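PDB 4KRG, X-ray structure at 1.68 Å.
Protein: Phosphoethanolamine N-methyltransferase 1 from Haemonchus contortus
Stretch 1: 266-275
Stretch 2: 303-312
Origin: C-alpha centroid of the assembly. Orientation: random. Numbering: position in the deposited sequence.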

ATOM      1  N   THR A 266      17.267  -8.609   1.275  1.00 26.76           N
ATOM      2  CA  THR A 266      17.575  -9.569   2.335  1.00 30.09           C
ATOM      3  C   THR A 266      16.302 -10.168   2.933  1.00 27.66           C
ATOM      4  O   THR A 266      16.288 -11.330   3.335  1.00 30.73           O
ATOM      5  N   TRP A 267      15.238  -9.377   2.996  1.00 23.44           N
ATOM      6  CA  TRP A 267      13.969  -9.878   3.506  1.00 22.75           C
ATOM      7  C   TRP A 267      13.310 -10.857   2.535  1.00 22.99           C
ATOM      8  O   TRP A 267      12.758 -11.877   2.955  1.00 24.36           O
ATOM      9  N   ASP A 268      13.395 -10.564   1.241  1.00 21.85           N
ATOM     10  CA  ASP A 268      12.937 -11.511   0.230  1.00 22.69           C
ATOM     11  C   ASP A 268      13.627 -12.865   0.400  1.00 22.22           C
ATOM     12  O   ASP A 268      12.999 -13.908   0.293  1.00 22.60           O
ATOM     13  N   GLU A 269      14.924 -12.836   0.676  1.00 24.95           N
ATOM     14  CA  GLU A 269      15.703 -14.061   0.843  1.00 27.46           C
ATOM     15  C   GLU A 269      15.282 -14.855   2.062  1.00 27.55           C
ATOM     16  O   GLU A 269      15.378 -16.079   2.077  1.00 29.34           O
ATOM     17  N   LYS A 270      14.841 -14.160   3.099  1.00 26.96           N
ATOM     18  CA  LYS A 270      14.407 -14.843   4.310  1.00 30.37           C
ATOM     19  C   LYS A 270      12.997 -15.409   4.174  1.00 29.74           C
ATOM     20  O   LYS A 270      12.706 -16.486   4.685  1.00 33.37           O
ATOM     21  N   LEU A 271      12.128 -14.692   3.472  1.00 26.69           N
ATOM     22  CA  LEU A 271      10.698 -14.978   3.542  1.00 23.99           C
ATOM     23  C   LEU A 271      10.040 -15.614   2.315  1.00 22.43           C
ATOM     24  O   LEU A 271       8.976 -16.213   2.438  1.00 24.53           O
ATOM     25  N   ASP A 272      10.648 -15.495   1.142  1.00 21.74           N
ATOM     26  CA  ASP A 272       9.967 -15.925  -0.083  1.00 24.34           C
ATOM     27  C   ASP A 272       9.689 -17.434  -0.192  1.00 24.80           C
ATOM     28  O   ASP A 272       8.715 -17.850  -0.820  1.00 26.08           O
ATOM     29  N   ASN A 273      10.525 -18.260   0.418  1.00 24.68           N
ATOM     30  CA  ASN A 273      10.279 -19.699   0.352  1.00 27.71           C
ATOM     31  C   ASN A 273       9.420 -20.243   1.488  1.00 22.90           C
ATOM     32  O   ASN A 273       9.324 -21.459   1.669  1.00 24.05           O
ATOM     33  N   GLU A 274       8.788 -19.352   2.246  1.00 22.79           N
ATOM     34  CA  GLU A 274       8.004 -19.783   3.401  1.00 23.64           C
ATOM     35  C   GLU A 274       6.874 -20.717   2.981  1.00 25.11           C
ATOM     36  O   GLU A 274       5.907 -20.290   2.342  1.00 23.15           O
ATOM     37  N   LYS A 275       7.007 -21.990   3.340  1.00 17.81           N
ATOM     38  CA  LYS A 275       6.023 -23.007   2.970  1.00 19.74           C
ATOM     39  C   LYS A 275       4.796 -23.046   3.884  1.00 21.22           C
ATOM     40  O   LYS A 275       3.758 -23.592   3.511  1.00 20.07           O
ATOM     41  N   PRO A 303       1.792  -7.407  13.288  1.00 16.57           N
ATOM     42  CA  PRO A 303       2.789  -6.330  13.322  1.00 16.62           C
ATOM     43  C   PRO A 303       4.223  -6.842  13.210  1.00 19.96           C
ATOM     44  O   PRO A 303       5.112  -6.063  12.849  1.00 21.42           O
ATOM     45  N   ARG A 304       4.437  -8.119  13.524  1.00 18.86           N
ATOM     46  CA  ARG A 304       5.762  -8.741  13.443  1.00 17.65           C
ATOM     47  C   ARG A 304       6.829  -7.925  14.163  1.00 18.79           C
ATOM     48  O   ARG A 304       7.822  -7.520  13.561  1.00 18.97           O
ATOM     49  N   GLN A 305       6.617  -7.689  15.454  1.00 18.38           N
ATOM     50  CA  GLN A 305       7.562  -6.921  16.248  1.00 16.97           C
ATOM     51  C   GLN A 305       8.677  -7.794  16.811  1.00 17.80           C
ATOM     52  O   GLN A 305       9.858  -7.516  16.611  1.00 18.45           O
ATOM     53  N   ARG A 306       8.302  -8.849  17.524  1.00 17.51           N
ATOM     54  CA  ARG A 306       9.286  -9.719  18.157  1.00 20.76           C
ATOM     55  C   ARG A 306      10.110 -10.473  17.121  1.00 20.77           C
ATOM     56  O   ARG A 306      11.280 -10.763  17.339  1.00 24.73           O
ATOM     57  N   SER A 307       9.499 -10.774  15.985  1.00 18.28           N
ATOM     58  CA  SER A 307      10.136 -11.611  14.986  1.00 16.08           C
ATOM     59  C   SER A 307       9.437 -11.455  13.652  1.00 16.19           C
ATOM     60  O   SER A 307       8.219 -11.331  13.608  1.00 15.90           O
ATOM     61  N   PRO A 308      10.202 -11.482  12.551  1.00 15.61           N
ATOM     62  CA  PRO A 308       9.559 -11.404  11.232  1.00 18.33           C
ATOM     63  C   PRO A 308       8.710 -12.636  10.927  1.00 17.67           C
ATOM     64  O   PRO A 308       7.803 -12.586  10.090  1.00 15.45           O
ATOM     65  N   PHE A 309       9.008 -13.734  11.615  1.00 17.46           N
ATOM     66  CA  PHE A 309       8.330 -15.002  11.380  1.00 17.16           C
ATOM     67  C   PHE A 309       7.074 -15.185  12.224  1.00 16.10           C
ATOM     68  O   PHE A 309       6.337 -16.158  12.050  1.00 16.51           O
ATOM     69  N   LEU A 310       6.837 -14.253  13.140  1.00 15.42           N
ATOM     70  CA  LEU A 310       5.631 -14.296  13.962  1.00 16.70           C
ATOM     71  C   LEU A 310       4.486 -13.608  13.218  1.00 16.36           C
ATOM     72  O   LEU A 310       4.391 -12.380  13.191  1.00 13.69           O
ATOM     73  N   HIS A 311       3.633 -14.416  12.599  1.00 16.71           N
ATOM     74  CA  HIS A 311       2.486 -13.906  11.860  1.00 15.65           C
ATOM     75  C   HIS A 311       1.464 -15.012  11.626  1.00 16.48           C
ATOM     76  O   HIS A 311       1.643 -16.142  12.071  1.00 18.15           O
ATOM     77  N   VAL A 312       0.394 -14.661  10.922  1.00 16.86           N
ATOM     78  CA  VAL A 312      -0.719 -15.555  10.644  1.00 17.30           C
ATOM     79  C   VAL A 312      -0.627 -15.985   9.192  1.00 15.13           C
ATOM     80  O   VAL A 312      -0.386 -15.154   8.314  1.00 15.27           O
TER

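The last helical turns of stretch 1 and the loop that follows them lie against an irregular segment, stretch 2, and together the two bury 322 Å² counted over both sides. The backbones stay well apart: the nearest CA pair, Leu271 CA to Phe309 CA, is separated by 8.2 Å, so side chains fill the gap.

Trp267 is the first residue to reach across. Its CA-to-CB bond points sideways, but chi1 of -75° (m) with chi2 of 118° carries the six-membered end of the indole nearer to stretch 2, where Trp267 CZ3 lies 3.5 Å from Pro308 CB. The approach is oblique to the indole. Pro308, with a C-gamma endo pucker, points toward stretch 1 and presents its ring carbons to this apolar contact.

One helical turn later, Leu271 points directly toward the partner. In its m,t rotamer (chi1 -78°, chi2 173°) the two methyls reach different neighbours: Leu271 CD2 sits 3.7 Å from Phe309 CE1, while Leu271 CD1 is 3.9 Å from Arg304 NH1. Phe309, like Trp267, leaves its backbone sideways and relies on its torsions, chi1 -52° (m) and chi2 -58°, to bring the ring inward. It meets Leu271 CD2 with its edge, and the same edge faces the backbone of Lys270, with Phe309 CE1 4.2 Å from Lys270 O. The Lys270 side chain starts toward stretch 2 but runs on in an extended m,t,t,t conformation and remains exposed.

The polar contact lies beyond the helical residues. A type I turn from Leu271 to Glu274, closed by the hydrogen bond from Glu274 N to Leu271 O at 3.2 Å, ends on the glutamate, whose t,t conformation (chi1 -165°, chi2 -167°) spans the gap. His311, with chi1 of 70° (p), meets it: His311 NE2 donates to Glu274 OE2 at 2.8 Å with an N-H...acceptor angle of 159°. The carboxylate oxygen lies near the imidazole plane, as expected for a ring nitrogen donor. Water 1 adds a second link, donating to Glu274 OE2 at 3.0 Å and to Phe309 O at 2.7 Å, so that one carboxylate oxygen receives two hydrogen bonds.

Stretch 2 is also braced internally. In the type I turn from Ser307 to Leu310, Phe309 N donates to Ser307 OG at 3.0 Å. The CA-to-CB bond of Arg304 points toward stretch 1, and in the m,t,t conformation Arg304 NH1 makes a weak hydrogen bond to Pro308 O at 3.2 Å; its other guanidinium nitrogens are satisfied elsewhere in the structure.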

ATOM      1  CB  THR A 266      18.450  -8.977   3.462  1.00 35.08           C
ATOM      2  OG1 THR A 266      17.652  -8.148   4.313  1.00 37.51           O
ATOM      3  CG2 THR A 266      19.601  -8.172   2.890  1.00 34.76           C
ATOM      4  CB  TRP A 267      13.038  -8.728   3.903  1.00 21.98           C
ATOM      5  CG  TRP A 267      13.460  -8.102   5.199  1.00 23.70           C
ATOM      6  CD1 TRP A 267      13.870  -6.815   5.404  1.00 22.72           C
ATOM      7  CD2 TRP A 267      13.549  -8.754   6.472  1.00 26.66           C
ATOM      8  NE1 TRP A 267      14.193  -6.625   6.724  1.00 24.78           N
ATOM      9  CE2 TRP A 267      14.007  -7.803   7.401  1.00 27.24           C
ATOM     10  CE3 TRP A 267      13.279 -10.058   6.912  1.00 25.65           C
ATOM     11  CZ2 TRP A 267      14.204  -8.110   8.750  1.00 30.64           C
ATOM     12  CZ3 TRP A 267      13.472 -10.358   8.245  1.00 25.54           C
ATOM     13  CH2 TRP A 267      13.928  -9.391   9.151  1.00 28.68           C
ATOM     14  CB  ASP A 268      13.205 -10.983  -1.181  1.00 20.30           C
ATOM     15  CG  ASP A 268      12.560  -9.647  -1.437  1.00 25.90           C
ATOM     16  OD1 ASP A 268      11.594  -9.293  -0.724  1.00 22.97           O
ATOM     17  OD2 ASP A 268      13.022  -8.949  -2.364  1.00 26.77           O
ATOM     18  CB  GLU A 269      17.191 -13.739   0.970  1.00 35.94           C
ATOM     19  CG  GLU A 269      17.825 -13.174  -0.281  1.00 44.58           C
ATOM     20  CD  GLU A 269      19.294 -12.846  -0.082  1.00 52.33           C
ATOM     21  OE1 GLU A 269      19.687 -12.537   1.066  1.00 52.89           O
ATOM     22  OE2 GLU A 269      20.054 -12.906  -1.073  1.00 57.21           O
ATOM     23  CB  LYS A 270      14.478 -13.901   5.515  1.00 30.44           C
ATOM     24  CG  LYS A 270      15.873 -13.414   5.840  1.00 34.98           C
ATOM     25  CD  LYS A 270      15.870 -12.569   7.100  1.00 39.34           C
ATOM     26  CE  LYS A 270      17.206 -11.874   7.306  1.00 45.88           C
ATOM     27  NZ  LYS A 270      17.135 -10.807   8.347  1.00 48.42           N
ATOM     28  CB  LEU A 271       9.933 -13.713   3.944  1.00 23.30           C
ATOM     29  CG  LEU A 271       9.990 -13.388   5.434  1.00 25.66           C
ATOM     30  CD1 LEU A 271       9.352 -12.049   5.722  1.00 25.35           C
ATOM     31  CD2 LEU A 271       9.286 -14.473   6.216  1.00 26.40           C
ATOM     32  CB  ASP A 272      10.702 -15.431  -1.329  1.00 25.84           C
ATOM     33  CG  ASP A 272      10.545 -13.937  -1.558  1.00 24.69           C
ATOM     34  OD1 ASP A 272       9.727 -13.288  -0.865  1.00 20.88           O
ATOM     35  OD2 ASP A 272      11.252 -13.422  -2.451  1.00 25.84           O
ATOM     36  CB  ASN A 273      11.592 -20.478   0.258  1.00 36.51           C
ATOM     37  CG  ASN A 273      12.213 -20.402  -1.121  1.00 40.35           C
ATOM     38  OD1 ASN A 273      11.517 -20.472  -2.136  1.00 40.25           O
ATOM     39  ND2 ASN A 273      13.530 -20.251  -1.166  1.00 43.65           N
ATOM     40  CB  GLU A 274       7.433 -18.594   4.185  1.00 22.18           C
ATOM     41  CG  GLU A 274       6.930 -19.004   5.564  1.00 24.63           C
ATOM     42  CD  GLU A 274       6.082 -17.959   6.268  1.00 24.75           C
ATOM     43  OE1 GLU A 274       5.260 -17.294   5.596  1.00 24.81           O
ATOM     44  OE2 GLU A 274       6.225 -17.824   7.506  1.00 25.40           O
ATOM     45  CB  LYS A 275       6.671 -24.388   2.955  1.00 21.22           C
ATOM     46  CG  LYS A 275       7.814 -24.535   1.977  1.00 23.00           C
ATOM     47  CD  LYS A 275       8.327 -25.972   1.963  1.00 26.73           C
ATOM     48  CE  LYS A 275       8.862 -26.384   3.327  1.00 29.13           C
ATOM     49  NZ  LYS A 275       9.662 -27.641   3.267  1.00 32.35           N
ATOM     50  CB  PRO A 303       2.571  -5.702  14.696  1.00 17.38           C
ATOM     51  CG  PRO A 303       2.035  -6.824  15.531  1.00 16.41           C
ATOM     52  CD  PRO A 303       1.166  -7.621  14.605  1.00 15.21           C
ATOM     53  CB  ARG A 304       6.168  -8.964  11.984  1.00 18.07           C
ATOM     54  CG  ARG A 304       5.185  -9.817  11.182  1.00 16.84           C
ATOM     55  CD  ARG A 304       5.551  -9.796   9.715  1.00 17.66           C
ATOM     56  NE  ARG A 304       4.505 -10.330   8.852  1.00 17.60           N
ATOM     57  CZ  ARG A 304       4.720 -11.214   7.886  1.00 20.50           C
ATOM     58  NH1 ARG A 304       5.945 -11.663   7.663  1.00 21.09           N
ATOM     59  NH2 ARG A 304       3.714 -11.645   7.145  1.00 22.72           N
ATOM     60  CB  GLN A 305       6.859  -6.190  17.390  1.00 16.85           C
ATOM     61  CG  GLN A 305       7.845  -5.441  18.260  1.00 21.10           C
ATOM     62  CD  GLN A 305       7.225  -4.819  19.487  1.00 27.35           C
ATOM     63  OE1 GLN A 305       7.214  -3.595  19.632  1.00 33.29           O
ATOM     64  NE2 GLN A 305       6.730  -5.657  20.398  1.00 26.80           N
ATOM     65  CB  ARG A 306       8.592 -10.702  19.103  1.00 22.29           C
ATOM     66  CG  ARG A 306       9.532 -11.650  19.833  1.00 28.03           C
ATOM     67  CD  ARG A 306      10.561 -10.896  20.654  1.00 32.54           C
ATOM     68  NE  ARG A 306       9.931  -9.948  21.567  1.00 36.96           N
ATOM     69  CZ  ARG A 306      10.593  -9.058  22.299  1.00 40.63           C
ATOM     70  NH1 ARG A 306      11.915  -8.991  22.228  1.00 43.58           N
ATOM     71  NH2 ARG A 306       9.931  -8.235  23.098  1.00 38.96           N
ATOM     72  CB  SER A 307      10.066 -13.076  15.419  1.00 20.44           C
ATOM     73  OG  SER A 307      10.298 -13.938  14.318  1.00 19.24           O
ATOM     74  CB  PRO A 308      10.749 -11.331  10.269  1.00 17.88           C
ATOM     75  CG  PRO A 308      11.881 -11.953  11.018  1.00 17.32           C
ATOM     76  CD  PRO A 308      11.666 -11.591  12.451  1.00 16.23           C
ATOM     77  CB  PHE A 309       9.306 -16.158  11.607  1.00 16.47           C
ATOM     78  CG  PHE A 309      10.585 -16.012  10.836  1.00 17.81           C
ATOM     79  CD1 PHE A 309      10.561 -15.894   9.455  1.00 17.15           C
ATOM     80  CD2 PHE A 309      11.807 -15.968  11.486  1.00 19.12           C
ATOM     81  CE1 PHE A 309      11.732 -15.741   8.737  1.00 16.60           C
ATOM     82  CE2 PHE A 309      12.977 -15.824  10.774  1.00 18.71           C
ATOM     83  CZ  PHE A 309      12.940 -15.708   9.393  1.00 19.87           C
ATOM     84  CB  LEU A 310       5.870 -13.632  15.322  1.00 18.60           C
ATOM     85  CG  LEU A 310       4.716 -13.640  16.329  1.00 19.29           C
ATOM     86  CD1 LEU A 310       4.182 -15.051  16.519  1.00 17.53           C
ATOM     87  CD2 LEU A 310       5.169 -13.071  17.658  1.00 17.92           C
ATOM     88  CB  HIS A 311       2.922 -13.275  10.530  1.00 18.02           C
ATOM     89  CG  HIS A 311       3.420 -14.264   9.520  1.00 20.07           C
ATOM     90  ND1 HIS A 311       3.153 -14.152   8.173  1.00 21.81           N
ATOM     91  CD2 HIS A 311       4.177 -15.379   9.659  1.00 20.12           C
ATOM     92  CE1 HIS A 311       3.721 -15.152   7.526  1.00 23.71           C
ATOM     93  NE2 HIS A 311       4.348 -15.914   8.406  1.00 22.41           N
ATOM     94  CB  VAL A 312      -2.064 -14.822  10.848  1.00 18.20           C
ATOM     95  CG1 VAL A 312      -3.231 -15.685  10.390  1.00 18.14           C
ATOM     96  CG2 VAL A 312      -2.237 -14.400  12.295  1.00 16.39           C
TER
HETATM   97  O   HOH W   1       6.196 -18.371  10.496  1.00 16.06           O